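Long-range contacts in autophagy protein 5 (Saccharomyces cerevisiae, PDB 2DYO), which takes part in autophagic vesicle formation and cytoplasm-to-vacuole transport, and is required for mitophagy and nucleophagy: residues Phe148-Lys152 and Ala164-Leu168; Val154-Asn159 and Ser198-Pro204. All coordinates share one frame; numbering follows the deposited sequence.

Overall arrangement
Both contacts start from helix 142-159, which follows strand 118-126, the last strand of the first ubiquitin-like sheet. Interaction 1 closes a short loop: the chain turns after Asn159, and helix 163-166 comes back against Phe148-Lys152. Interaction 2 closes a longer one. The chain runs on through helices 170-182 and 185-195 before Ser198-Pro204 reaches the C-terminal end of helix 142-159. The closures cross: Val154-Asn159 lies between the segments of interaction 1, and Ala164-Leu168 between those of interaction 2. Their centres lie about 12 Å apart, and they touch where Ala164 and Ile165 pack on Cys155. Interaction 1 stays within the helical bundle; interaction 2 ties that bundle to the chain entering the second ubiquitin-like sheet.

Interaction 1 (Phe148-Lys152 and Ala164-Leu168); sequences FHQWK and AIMSL
Ile165 CD1 lies over one face of the Phe148 ring. It is 3.9 Å from the centroid of that ring and 28° off the normal, a CH-pi contact. The nearest ring atom is Phe148 CZ, 3.5 Å from Ile165 CD1. The ring gets there because Phe148 holds CG anti to its backbone N (chi1 -175°). The two side chains meet from opposite directions. Ile165 CD1 also rests on the helix backbone, 3.7 Å from Lys152 N, and on Trp151 CB at 3.8 Å. The indole of Trp151 turns away from the contact; its NE1 donates to Phe276 O, and its ring meets Trp147 and Phe176 edge-to-face.

This is helix-to-helix packing inside the helical bundle region of Atg5. The short helix 163-166 lies against helix 142-159 with no hydrogen bond between the segments. Lys152 is the residue joined to Atg12 by an isopeptide bond in the conjugate, which is absent here.

Met166 follows. Its chain bends at chi2 and chi3, which carries Met166 CE back to the edge of the ring, 3.8 Å from Phe148 CE1. With an alanine at Phe148, Ile165 CD1 is likely to lose the ring face it rests on and a gap to open beside Met166 CE. The extended Lys152 chain crosses Met166 at about a right angle, with Lys152 CE 4.0 Å from Met166 SD. Leu168, beyond the contact, touches Ile191 and Lys194 of helix 185-195.

Interaction 2 (Val154-Asn159 and Ser198-Pro204); sequences VCFILN and SRPRHIP
The backbones come nearest at Leu158 and Pro200, 4.6 Å from CA to CA, where the last turn of helix 142-159 meets an irregular loop. Here Arg201 N donates to Leu158 O at 3.0 Å, with an N-H...O angle of 155°. The donor sits 25° out of the carbonyl plane. A water bridges Leu158 O, Ser198 OG and Arg199 O; acceptors around it outnumber its protons, so its bonds to the two carbonyls are probably shared. A second water donates to Ile157 O and bonds His202 ND1 at 2.7 Å, lying in the plane of the imidazole at its edge. These bonds engage carbonyls near the C-terminal end of the helix.

The rest of the contact is largely apolar. Leu158 CD2 touches both prolines, at 3.6 Å from Pro200 CG and from Pro204 CD. Leu158 and Pro200 lie side by side, whereas Leu158 crosses Pro204 at about a right angle. Ile157 CG2 is turned to the far side of CB from the backbone N, which brings this methyl to Pro204 CG at 3.5 Å and His202 CB at 3.6 Å. Val154 CG1 is a looser neighbour of Pro204 CG. Asn159 bonds the end of helix 185-195 and what follows, with ND2 to Ile195 O and OD1 to Ser196 OG.

The loop leads from helix 185-195 into strand 205-208 of the second ubiquitin-like sheet. Tyr270 of helix 266-273 packs on Val154, Leu158 and Pro204, and Tyr267 on Pro200. Helix 266-273 thus packs on both the end of helix 142-159 and the loop that leads into strand 205-208.

Interaction 1 (Phe148-Lys152 and Ala164-Leu168)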
loop_
_atom_site.group_PDB
_atom_site.type_symbol
_atom_site.label_atom_id
_atom_site.label_comp_id
_atom_site.label_asym_id
_atom_site.label_seq_id
_atom_site.Cartn_x
_atom_site.Cartn_y
_atom_site.Cartn_z
ATOM N N PHE A 148 7.110 -9.930 5.588
ATOM C CA PHE A 148 8.124 -10.886 5.159
ATOM C C PHE A 148 7.449 -12.132 4.586
ATOM O O PHE A 148 7.964 -12.752 3.650
ATOM C CB PHE A 148 9.052 -11.252 6.323
ATOM C CG PHE A 148 10.197 -12.131 5.920
ATOM C CD1 PHE A 148 10.067 -13.514 5.931
ATOM C CD2 PHE A 148 11.385 -11.572 5.467
ATOM C CE1 PHE A 148 11.109 -14.332 5.498
ATOM C CE2 PHE A 148 12.434 -12.380 5.031
ATOM C CZ PHE A 148 12.293 -13.759 5.043
ATOM N N HIS A 149 6.285 -12.483 5.129
ATOM C CA HIS A 149 5.539 -13.639 4.642
ATOM C C HIS A 149 5.009 -13.340 3.234
ATOM O O HIS A 149 4.819 -14.249 2.418
ATOM C CB HIS A 149 4.379 -13.967 5.589
ATOM C CG HIS A 149 3.701 -15.263 5.277
ATOM N ND1 HIS A 149 4.316 -16.483 5.452
ATOM C CD2 HIS A 149 2.477 -15.529 4.760
ATOM C CE1 HIS A 149 3.503 -17.446 5.056
ATOM N NE2 HIS A 149 2.380 -16.894 4.631
ATOM N N GLN A 150 4.769 -12.060 2.956
ATOM C CA GLN A 150 4.308 -11.638 1.636
ATOM C C GLN A 150 5.449 -11.907 0.652
ATOM O O GLN A 150 5.244 -12.476 -0.420
ATOM C CB GLN A 150 3.987 -10.137 1.614
ATOM C CG GLN A 150 2.657 -9.719 2.236
ATOM C CD GLN A 150 1.459 -10.308 1.517
ATOM O OE1 GLN A 150 1.104 -11.471 1.723
ATOM N NE2 GLN A 150 0.834 -9.511 0.657
ATOM N N TRP A 151 6.657 -11.497 1.028
ATOM C CA TRP A 151 7.806 -11.690 0.156
ATOM C C TRP A 151 8.188 -13.144 -0.037
ATOM O O TRP A 151 8.732 -13.514 -1.069
ATOM C CB TRP A 151 9.011 -10.886 0.647
ATOM C CG TRP A 151 9.018 -9.486 0.117
ATOM C CD1 TRP A 151 8.597 -8.357 0.762
ATOM C CD2 TRP A 151 9.414 -9.076 -1.196
ATOM N NE1 TRP A 151 8.705 -7.267 -0.071
ATOM C CE2 TRP A 151 9.202 -7.682 -1.280
ATOM C CE3 TRP A 151 9.929 -9.754 -2.315
ATOM C CZ2 TRP A 151 9.486 -6.949 -2.442
ATOM C CZ3 TRP A 151 10.211 -9.023 -3.469
ATOM C CH2 TRP A 151 9.988 -7.636 -3.520
ATOM N N LYS A 152 7.905 -13.974 0.965
ATOM C CA LYS A 152 8.211 -15.395 0.846
ATOM C C LYS A 152 7.322 -16.002 -0.246
ATOM O O LYS A 152 7.771 -16.810 -1.060
ATOM C CB LYS A 152 7.985 -16.098 2.184
ATOM C CG LYS A 152 8.512 -17.516 2.233
ATOM C CD LYS A 152 8.249 -18.165 3.604
ATOM C CE LYS A 152 8.689 -19.629 3.613
ATOM N NZ LYS A 152 8.390 -20.272 4.925
ATOM N N ALA A 164 15.762 -18.365 -2.605
ATOM C CA ALA A 164 16.443 -17.078 -2.602
ATOM C C ALA A 164 16.228 -16.259 -1.331
ATOM O O ALA A 164 17.174 -15.678 -0.794
ATOM C CB ALA A 164 16.015 -16.262 -3.815
ATOM N N ILE A 165 14.992 -16.206 -0.847
ATOM C CA ILE A 165 14.703 -15.418 0.347
ATOM C C ILE A 165 15.119 -16.123 1.637
ATOM O O ILE A 165 15.507 -15.471 2.605
ATOM C CB ILE A 165 13.196 -15.031 0.419
ATOM C CG1 ILE A 165 12.979 -13.992 1.523
ATOM C CG2 ILE A 165 12.338 -16.262 0.663
ATOM C CD1 ILE A 165 11.531 -13.536 1.661
ATOM N N MET A 166 15.052 -17.448 1.646
ATOM C CA MET A 166 15.432 -18.213 2.831
ATOM C C MET A 166 16.944 -18.204 3.036
ATOM O O MET A 166 17.434 -18.499 4.128
ATOM C CB MET A 166 14.937 -19.654 2.710
ATOM C CG MET A 166 13.427 -19.781 2.638
ATOM S SD MET A 166 12.596 -19.260 4.153
ATOM C CE MET A 166 12.210 -17.562 3.812
ATOM N N SER A 167 17.677 -17.853 1.985
ATOM C CA SER A 167 19.133 -17.817 2.040
ATOM C C SER A 167 19.697 -16.500 2.550
ATOM O O SER A 167 20.903 -16.379 2.756
ATOM C CB SER A 167 19.716 -18.122 0.660
ATOM O OG SER A 167 19.378 -19.440 0.265
ATOM N N LEU A 168 18.836 -15.506 2.739
ATOM C CA LEU A 168 19.297 -14.221 3.252
ATOM C C LEU A 168 19.705 -14.437 4.706
ATOM O O LEU A 168 19.161 -15.314 5.371
ATOM C CB LEU A 168 18.170 -13.186 3.203
ATOM C CG LEU A 168 17.591 -12.772 1.850
ATOM C CD1 LEU A 168 16.447 -11.777 2.080
ATOM C CD2 LEU A 168 18.670 -12.147 0.994
#

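Interaction 2 (Val154-Asn159 and Ser198-Pro204)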
loop_
_atom_site.group_PDB
_atom_site.type_symbol
_atom_site.label_atom_id
_atom_site.label_comp_id
_atom_site.label_asym_id
_atom_site.label_seq_id
_atom_site.Cartn_x
_atom_site.Cartn_y
_atom_site.Cartn_z
ATOM N N VAL A 154 5.949 -14.309 -2.701
ATOM C CA VAL A 154 6.407 -13.685 -3.938
ATOM C C VAL A 154 7.620 -14.421 -4.501
ATOM O O VAL A 154 7.656 -14.743 -5.683
ATOM C CB VAL A 154 6.755 -12.190 -3.716
ATOM C CG1 VAL A 154 7.481 -11.627 -4.925
ATOM C CG2 VAL A 154 5.477 -11.403 -3.466
ATOM N N CYS A 155 8.604 -14.706 -3.652
ATOM C CA CYS A 155 9.802 -15.415 -4.097
ATOM C C CYS A 155 9.407 -16.731 -4.764
ATOM O O CYS A 155 9.886 -17.061 -5.854
ATOM C CB CYS A 155 10.730 -15.687 -2.906
ATOM S SG CYS A 155 12.290 -16.522 -3.305
ATOM N N PHE A 156 8.516 -17.466 -4.108
ATOM C CA PHE A 156 8.031 -18.741 -4.620
ATOM C C PHE A 156 7.300 -18.581 -5.952
ATOM O O PHE A 156 7.478 -19.383 -6.866
ATOM C CB PHE A 156 7.089 -19.393 -3.612
ATOM C CG PHE A 156 6.555 -20.716 -4.064
ATOM C CD1 PHE A 156 7.398 -21.820 -4.170
ATOM C CD2 PHE A 156 5.220 -20.856 -4.424
ATOM C CE1 PHE A 156 6.919 -23.043 -4.630
ATOM C CE2 PHE A 156 4.728 -22.080 -4.888
ATOM C CZ PHE A 156 5.581 -23.175 -4.991
ATOM N N ILE A 157 6.467 -17.551 -6.051
ATOM C CA ILE A 157 5.710 -17.294 -7.273
ATOM C C ILE A 157 6.645 -16.923 -8.427
ATOM O O ILE A 157 6.508 -17.437 -9.542
ATOM C CB ILE A 157 4.679 -16.154 -7.047
ATOM C CG1 ILE A 157 3.633 -16.615 -6.025
ATOM C CG2 ILE A 157 4.012 -15.766 -8.371
ATOM C CD1 ILE A 157 2.722 -15.509 -5.505
ATOM N N LEU A 158 7.606 -16.049 -8.146
ATOM C CA LEU A 158 8.564 -15.601 -9.153
ATOM C C LEU A 158 9.616 -16.630 -9.549
ATOM O O LEU A 158 9.906 -16.793 -10.735
ATOM C CB LEU A 158 9.289 -14.339 -8.676
ATOM C CG LEU A 158 8.496 -13.034 -8.592
ATOM C CD1 LEU A 158 9.347 -11.975 -7.897
ATOM C CD2 LEU A 158 8.110 -12.571 -9.995
ATOM N N ASN A 159 10.183 -17.323 -8.565
ATOM C CA ASN A 159 11.244 -18.292 -8.834
ATOM C C ASN A 159 10.867 -19.770 -8.865
ATOM O O ASN A 159 11.656 -20.599 -9.318
ATOM C CB ASN A 159 12.381 -18.099 -7.827
ATOM C CG ASN A 159 12.849 -16.660 -7.746
ATOM O OD1 ASN A 159 12.851 -15.940 -8.747
ATOM N ND2 ASN A 159 13.264 -16.234 -6.553
ATOM N N SER A 198 15.608 -12.468 -11.961
ATOM C CA SER A 198 15.474 -13.251 -13.184
ATOM C C SER A 198 14.073 -13.056 -13.757
ATOM O O SER A 198 13.252 -12.360 -13.161
ATOM C CB SER A 198 15.694 -14.731 -12.875
ATOM O OG SER A 198 14.691 -15.209 -11.995
ATOM N N ARG A 199 13.797 -13.670 -14.906
ATOM C CA ARG A 199 12.477 -13.547 -15.516
ATOM C C ARG A 199 11.490 -14.482 -14.815
ATOM O O ARG A 199 11.708 -15.688 -14.716
ATOM C CB ARG A 199 12.529 -13.852 -17.020
ATOM C CG ARG A 199 11.285 -13.369 -17.775
ATOM C CD ARG A 199 11.529 -13.261 -19.275
ATOM N NE ARG A 199 10.443 -12.563 -19.968
ATOM C CZ ARG A 199 9.244 -13.084 -20.215
ATOM N NH1 ARG A 199 8.956 -14.322 -19.831
ATOM N NH2 ARG A 199 8.327 -12.363 -20.846
ATOM N N PRO A 200 10.380 -13.917 -14.322
ATOM C CA PRO A 200 9.298 -14.597 -13.605
ATOM C C PRO A 200 8.730 -15.886 -14.202
ATOM O O PRO A 200 8.532 -15.998 -15.413
ATOM C CB PRO A 200 8.223 -13.515 -13.501
ATOM C CG PRO A 200 9.016 -12.251 -13.454
ATOM C CD PRO A 200 10.058 -12.493 -14.517
ATOM N N ARG A 201 8.468 -16.855 -13.332
ATOM C CA ARG A 201 7.857 -18.116 -13.732
ATOM C C ARG A 201 6.347 -17.855 -13.705
ATOM O O ARG A 201 5.583 -18.401 -14.506
ATOM C CB ARG A 201 8.217 -19.217 -12.737
ATOM C CG ARG A 201 9.596 -19.825 -12.948
ATOM C CD ARG A 201 9.634 -20.552 -14.278
ATOM N NE ARG A 201 10.711 -21.532 -14.348
ATOM C CZ ARG A 201 10.643 -22.652 -15.060
ATOM N NH1 ARG A 201 11.665 -23.495 -15.075
ATOM N NH2 ARG A 201 9.543 -22.936 -15.747
ATOM N N HIS A 202 5.939 -17.008 -12.762
ATOM C CA HIS A 202 4.542 -16.599 -12.594
ATOM C C HIS A 202 4.547 -15.157 -12.108
ATOM O O HIS A 202 5.551 -14.685 -11.585
ATOM C CB HIS A 202 3.825 -17.458 -11.549
ATOM C CG HIS A 202 3.501 -18.845 -12.009
ATOM N ND1 HIS A 202 4.306 -19.930 -11.730
ATOM C CD2 HIS A 202 2.450 -19.327 -12.711
ATOM C CE1 HIS A 202 3.761 -21.021 -12.239
ATOM N NE2 HIS A 202 2.634 -20.683 -12.840
ATOM N N ILE A 203 3.435 -14.450 -12.271
ATOM C CA ILE A 203 3.371 -13.066 -11.806
ATOM C C ILE A 203 2.536 -12.923 -10.532
ATOM O O ILE A 203 1.373 -13.341 -10.491
ATOM C CB ILE A 203 2.748 -12.118 -12.868
ATOM C CG1 ILE A 203 3.588 -12.110 -14.150
ATOM C CG2 ILE A 203 2.648 -10.696 -12.301
ATOM C CD1 ILE A 203 4.952 -11.458 -14.007
ATOM N N PRO A 204 3.126 -12.341 -9.472
ATOM C CA PRO A 204 2.431 -12.130 -8.200
ATOM C C PRO A 204 1.498 -10.948 -8.457
ATOM O O PRO A 204 1.903 -9.785 -8.332
ATOM C CB PRO A 204 3.560 -11.754 -7.234
ATOM C CG PRO A 204 4.795 -12.359 -7.873
ATOM C CD PRO A 204 4.565 -12.057 -9.330
HETATM O O HOH W 1 6.276 -20.101 -9.833
HETATM O O HOH W 2 12.594 -16.542 -11.998
#